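Local coordinates for protein putative immunoglobulin A1 protease (Bacteroides ovatus, PDB 3N6Z) that is a putative immunoglobulin A1 protease, probably a hydrolase, with a chain consistent with a parallel beta-solenoid, at residues G32-G44 with Y50-V64. Residues are numbered along the deposited sequence; the frame is centred on the assembly and turned at random.
Sequences GDGAGGLFEKGNG and YMIMNATQIRNMRSV
Near the N-terminal end of what is probably a parallel beta-solenoid, the loop and short helical turn of 32-44 pack on 50-64, with the aromatic pair Phe39 and Tyr50 at the middle of the contact. Their rings make an offset stack, centroids 4.7 Å apart and planes inclined at 26°, while Tyr50 CB sits over the same Phe39 ring. With CG anti to its carbonyl carbon (chi1 -72°), Tyr50 swings its ring between Phe39 and the chain at Asn43 and Gly44; Gly44 CA lies 3.7 Å from the Tyr50 ring centroid, on the face opposite Phe39. With an alanine in place of Tyr50, Phe39 would probably lose its stacked ring and a gap open against Gly44. Val64 CG2 meets Phe39 CE2 at 3.6 Å, and Ile52 CG1 reaches the Phe39 edge.

Polar bonds flank this cluster. Asn60 ND2 donates to Leu38 O at 2.8 Å, in the carbonyl plane and on a lone pair, while Asn60 OD1 and ND2 also bond Thr14 OG1 and Val16 O, respectively, of the N-terminal loop. Glu40 N to Met51 O and Met51 N to Lys41 O, each 3.0 Å, join the backbones. Gln57 OE1 takes Met53 N, and a water links Gln57 NE2 to Glu40 OE1. Strand 50-52 pairs in parallel with 71-75, and 32-44 lies at the end of the stack, consistent with the capping segments of parallel beta-solenoids.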
loop_
_atom_site.group_PDB
_atom_site.type_symbol
_atom_site.label_atom_id
_atom_site.label_comp_id
_atom_site.label_asym_id
_atom_site.label_seq_id
_atom_site.Cartn_x
_atom_site.Cartn_y
_atom_site.Cartn_z
ATOM N N GLY A 32 11.140 -33.486 0.255
ATOM C CA GLY A 32 12.337 -32.705 -0.050
ATOM C C GLY A 32 12.167 -31.244 0.362
ATOM O O GLY A 32 11.070 -30.662 0.262
ATOM N N ASP A 33 13.261 -30.654 0.829
ATOM C CA ASP A 33 13.227 -29.292 1.385
ATOM C C ASP A 33 12.844 -28.303 0.266
ATOM O O ASP A 33 13.007 -28.566 -0.938
ATOM C CB ASP A 33 14.605 -28.991 1.994
ATOM C CG ASP A 33 14.636 -27.792 2.923
ATOM O OD1 ASP A 33 13.610 -27.349 3.419
ATOM O OD2 ASP A 33 15.763 -27.303 3.174
ATOM N N GLY A 34 12.297 -27.153 0.652
ATOM C CA GLY A 34 11.818 -26.176 -0.327
ATOM C C GLY A 34 10.634 -26.657 -1.173
ATOM O O GLY A 34 10.538 -26.307 -2.349
ATOM N N ALA A 35 9.756 -27.476 -0.575
ATOM C CA ALA A 35 8.620 -28.074 -1.282
ATOM C C ALA A 35 9.131 -28.801 -2.541
ATOM O O ALA A 35 8.652 -28.577 -3.657
ATOM C CB ALA A 35 7.567 -27.008 -1.650
ATOM N N GLY A 36 10.147 -29.645 -2.351
ATOM C CA GLY A 36 10.688 -30.455 -3.432
ATOM C C GLY A 36 11.395 -29.644 -4.494
ATOM O O GLY A 36 11.347 -29.986 -5.669
ATOM N N GLY A 37 11.998 -28.524 -4.087
ATOM C CA GLY A 37 12.765 -27.705 -4.999
ATOM C C GLY A 37 12.060 -26.523 -5.635
ATOM O O GLY A 37 12.630 -25.844 -6.483
ATOM N N LEU A 38 10.796 -26.314 -5.304
ATOM C CA LEU A 38 10.103 -25.092 -5.738
ATOM C C LEU A 38 10.731 -23.833 -5.147
ATOM O O LEU A 38 10.603 -22.763 -5.741
ATOM C CB LEU A 38 8.610 -25.149 -5.358
ATOM C CG LEU A 38 7.733 -26.188 -6.057
ATOM C CD1 LEU A 38 6.282 -26.089 -5.497
ATOM C CD2 LEU A 38 7.761 -25.995 -7.508
ATOM N N PHE A 39 11.399 -23.976 -3.998
ATOM C CA PHE A 39 12.089 -22.885 -3.293
ATOM C C PHE A 39 13.497 -23.356 -2.943
ATOM O O PHE A 39 13.803 -24.560 -2.984
ATOM C CB PHE A 39 11.325 -22.487 -2.020
ATOM C CG PHE A 39 9.942 -22.003 -2.337
ATOM C CD1 PHE A 39 9.737 -20.667 -2.711
ATOM C CD2 PHE A 39 8.881 -22.874 -2.379
ATOM C CE1 PHE A 39 8.497 -20.251 -3.076
ATOM C CE2 PHE A 39 7.638 -22.435 -2.741
ATOM C CZ PHE A 39 7.445 -21.137 -3.100
ATOM N N GLU A 40 14.338 -22.414 -2.555
ATOM C CA GLU A 40 15.725 -22.737 -2.182
ATOM C C GLU A 40 15.750 -23.672 -0.977
ATOM O O GLU A 40 16.577 -24.597 -0.913
ATOM C CB GLU A 40 16.534 -21.457 -1.885
ATOM C CG GLU A 40 17.893 -21.631 -1.144
ATOM C CD GLU A 40 18.974 -22.387 -1.913
ATOM O OE1 GLU A 40 18.886 -22.542 -3.149
ATOM O OE2 GLU A 40 19.952 -22.826 -1.256
ATOM N N LYS A 41 14.868 -23.421 -0.019
ATOM C CA LYS A 41 14.754 -24.206 1.205
ATOM C C LYS A 41 13.448 -23.811 1.898
ATOM O O LYS A 41 12.768 -22.865 1.466
ATOM C CB LYS A 41 15.952 -23.996 2.145
ATOM C CG LYS A 41 16.114 -22.605 2.677
ATOM C CD LYS A 41 17.345 -22.463 3.595
ATOM C CE LYS A 41 17.420 -21.065 4.210
ATOM N NZ LYS A 41 18.577 -20.835 5.149
ATOM N N GLY A 42 13.122 -24.496 2.995
ATOM C CA GLY A 42 11.964 -24.194 3.827
ATOM C C GLY A 42 10.747 -25.046 3.549
ATOM O O GLY A 42 10.697 -25.817 2.583
ATOM N N ASN A 43 9.780 -24.961 4.464
ATOM C CA ASN A 43 8.511 -25.702 4.381
ATOM C C ASN A 43 7.296 -24.824 4.637
ATOM O O ASN A 43 6.185 -25.323 4.813
ATOM C CB ASN A 43 8.546 -26.929 5.310
ATOM C CG ASN A 43 8.544 -26.548 6.756
ATOM O OD1 ASN A 43 8.483 -25.348 7.099
ATOM N ND2 ASN A 43 8.550 -27.552 7.648
ATOM N N GLY A 44 7.486 -23.498 4.608
ATOM C CA GLY A 44 6.386 -22.561 4.788
ATOM C C GLY A 44 5.937 -22.333 6.214
ATOM O O GLY A 44 4.843 -21.785 6.421
ATOM N N TYR A 50 9.542 -20.541 3.358
ATOM C CA TYR A 50 9.964 -20.783 1.986
ATOM C C TYR A 50 10.853 -19.620 1.522
ATOM O O TYR A 50 10.443 -18.452 1.526
ATOM C CB TYR A 50 8.765 -20.893 1.077
ATOM C CG TYR A 50 7.948 -22.161 1.219
ATOM C CD1 TYR A 50 8.528 -23.430 1.077
ATOM C CD2 TYR A 50 6.566 -22.105 1.442
ATOM C CE1 TYR A 50 7.751 -24.574 1.135
ATOM C CE2 TYR A 50 5.796 -23.254 1.511
ATOM C CZ TYR A 50 6.382 -24.479 1.360
ATOM O OH TYR A 50 5.624 -25.617 1.414
HETATM N N MSE A 51 12.085 -19.964 1.140
HETATM C CA MSE A 51 13.124 -18.995 0.799
HETATM C C MSE A 51 13.178 -18.808 -0.723
HETATM O O MSE A 51 13.353 -19.802 -1.463
HETATM C CB MSE A 51 14.473 -19.461 1.368
HETATM C CG MSE A 51 15.583 -18.442 1.268
HETATM SE SE MSE A 51 15.335 -16.871 2.333
HETATM C CE MSE A 51 15.718 -17.681 4.062
ATOM N N ILE A 52 13.021 -17.546 -1.145
ATOM C CA ILE A 52 12.845 -17.179 -2.540
ATOM C C ILE A 52 14.101 -16.455 -3.033
ATOM O O ILE A 52 14.480 -15.409 -2.487
ATOM C CB ILE A 52 11.630 -16.274 -2.702
ATOM C CG1 ILE A 52 10.345 -17.007 -2.274
ATOM C CG2 ILE A 52 11.518 -15.691 -4.140
ATOM C CD1 ILE A 52 9.205 -16.028 -1.881
HETATM N N MSE A 53 14.726 -17.007 -4.074
HETATM C CA MSE A 53 16.004 -16.481 -4.605
HETATM C C MSE A 53 15.934 -15.901 -6.002
HETATM O O MSE A 53 16.890 -15.273 -6.444
HETATM C CB MSE A 53 17.062 -17.592 -4.587
HETATM C CG MSE A 53 17.338 -18.192 -3.191
HETATM SE SE MSE A 53 18.058 -16.924 -1.972
HETATM C CE MSE A 53 19.788 -16.629 -2.772
ATOM N N ASN A 54 14.848 -16.137 -6.717
ATOM C CA ASN A 54 14.689 -15.646 -8.084
ATOM C C ASN A 54 13.209 -15.566 -8.438
ATOM O O ASN A 54 12.358 -15.965 -7.632
ATOM C CB ASN A 54 15.496 -16.516 -9.061
ATOM C CG ASN A 54 15.034 -17.932 -9.111
ATOM O OD1 ASN A 54 13.837 -18.201 -9.136
ATOM N ND2 ASN A 54 15.974 -18.855 -9.193
ATOM N N ALA A 55 12.888 -15.066 -9.618
ATOM C CA ALA A 55 11.493 -14.857 -10.015
ATOM C C ALA A 55 10.757 -16.139 -10.330
ATOM O O ALA A 55 9.532 -16.193 -10.214
ATOM C CB ALA A 55 11.393 -13.880 -11.191
ATOM N N THR A 56 11.472 -17.184 -10.701
ATOM C CA THR A 56 10.796 -18.451 -10.952
ATOM C C THR A 56 10.259 -18.984 -9.614
ATOM O O THR A 56 9.113 -19.449 -9.514
ATOM C CB THR A 56 11.730 -19.459 -11.565
ATOM O OG1 THR A 56 12.269 -18.933 -12.777
ATOM C CG2 THR A 56 11.003 -20.778 -11.868
ATOM N N GLN A 57 11.076 -18.867 -8.573
ATOM C CA GLN A 57 10.637 -19.236 -7.230
ATOM C C GLN A 57 9.483 -18.348 -6.727
ATOM O O GLN A 57 8.561 -18.836 -6.065
ATOM C CB GLN A 57 11.822 -19.283 -6.265
ATOM C CG GLN A 57 12.825 -20.395 -6.590
ATOM C CD GLN A 57 14.024 -20.438 -5.673
ATOM O OE1 GLN A 57 14.148 -19.649 -4.781
ATOM N NE2 GLN A 57 14.945 -21.346 -5.943
ATOM N N ILE A 58 9.531 -17.051 -6.984
ATOM C CA ILE A 58 8.441 -16.209 -6.552
ATOM C C ILE A 58 7.122 -16.611 -7.232
ATOM O O ILE A 58 6.040 -16.520 -6.619
ATOM C CB ILE A 58 8.755 -14.678 -6.685
ATOM C CG1 ILE A 58 8.144 -13.897 -5.516
ATOM C CG2 ILE A 58 8.319 -14.114 -8.002
ATOM C CD1 ILE A 58 8.668 -12.466 -5.405
ATOM N N ARG A 59 7.208 -17.117 -8.454
ATOM C CA ARG A 59 6.039 -17.630 -9.168
ATOM C C ARG A 59 5.541 -18.973 -8.625
ATOM O O ARG A 59 4.447 -19.380 -8.960
ATOM C CB ARG A 59 6.319 -17.692 -10.665
ATOM C CG ARG A 59 6.446 -16.287 -11.261
ATOM C CD ARG A 59 7.138 -16.260 -12.605
ATOM N NE ARG A 59 6.368 -17.031 -13.564
ATOM C CZ ARG A 59 6.830 -18.110 -14.210
ATOM N NH1 ARG A 59 8.110 -18.499 -14.108
ATOM N NH2 ARG A 59 6.016 -18.779 -15.003
ATOM N N ASN A 60 6.295 -19.623 -7.759
ATOM C CA ASN A 60 5.855 -20.855 -7.096
ATOM C C ASN A 60 5.063 -20.608 -5.814
ATOM O O ASN A 60 4.494 -21.545 -5.255
ATOM C CB ASN A 60 7.023 -21.826 -6.813
ATOM C CG ASN A 60 7.646 -22.380 -8.093
ATOM O OD1 ASN A 60 6.948 -22.543 -9.115
ATOM N ND2 ASN A 60 8.956 -22.676 -8.045
HETATM N N MSE A 61 4.998 -19.348 -5.343
HETATM C CA MSE A 61 4.271 -19.057 -4.101
HETATM C C MSE A 61 2.832 -19.584 -4.189
HETATM O O MSE A 61 2.320 -20.150 -3.228
HETATM C CB MSE A 61 4.246 -17.568 -3.790
HETATM C CG MSE A 61 5.607 -16.978 -3.478
HETATM SE SE MSE A 61 5.532 -15.073 -3.194
HETATM C CE MSE A 61 4.483 -15.106 -1.539
ATOM N N ARG A 62 2.166 -19.320 -5.306
ATOM C CA ARG A 62 0.751 -19.692 -5.421
ATOM C C ARG A 62 0.518 -21.188 -5.250
ATOM O O ARG A 62 -0.542 -21.622 -4.769
ATOM C CB ARG A 62 0.201 -19.229 -6.752
ATOM C CG ARG A 62 0.873 -19.819 -7.958
ATOM C CD ARG A 62 -0.024 -19.382 -9.123
ATOM N NE ARG A 62 0.652 -18.794 -10.239
ATOM C CZ ARG A 62 0.146 -17.842 -11.051
ATOM N NH1 ARG A 62 -1.053 -17.213 -10.853
ATOM N NH2 ARG A 62 0.911 -17.471 -12.064
ATOM N N SER A 63 1.522 -21.994 -5.591
ATOM C CA SER A 63 1.406 -23.460 -5.579
ATOM C C SER A 63 1.468 -24.043 -4.168
ATOM O O SER A 63 1.128 -25.186 -3.979
ATOM C CB SER A 63 2.520 -24.057 -6.443
ATOM O OG SER A 63 2.570 -23.422 -7.738
ATOM N N VAL A 64 1.957 -23.259 -3.199
ATOM C CA VAL A 64 2.185 -23.783 -1.837
ATOM C C VAL A 64 1.351 -23.080 -0.761
ATOM O O VAL A 64 1.484 -23.353 0.441
ATOM C CB VAL A 64 3.704 -23.759 -1.476
ATOM C CG1 VAL A 64 4.493 -24.716 -2.357
ATOM C CG2 VAL A 64 4.246 -22.322 -1.460
HETATM O O HOH W 1 17.619 -21.634 -5.225
#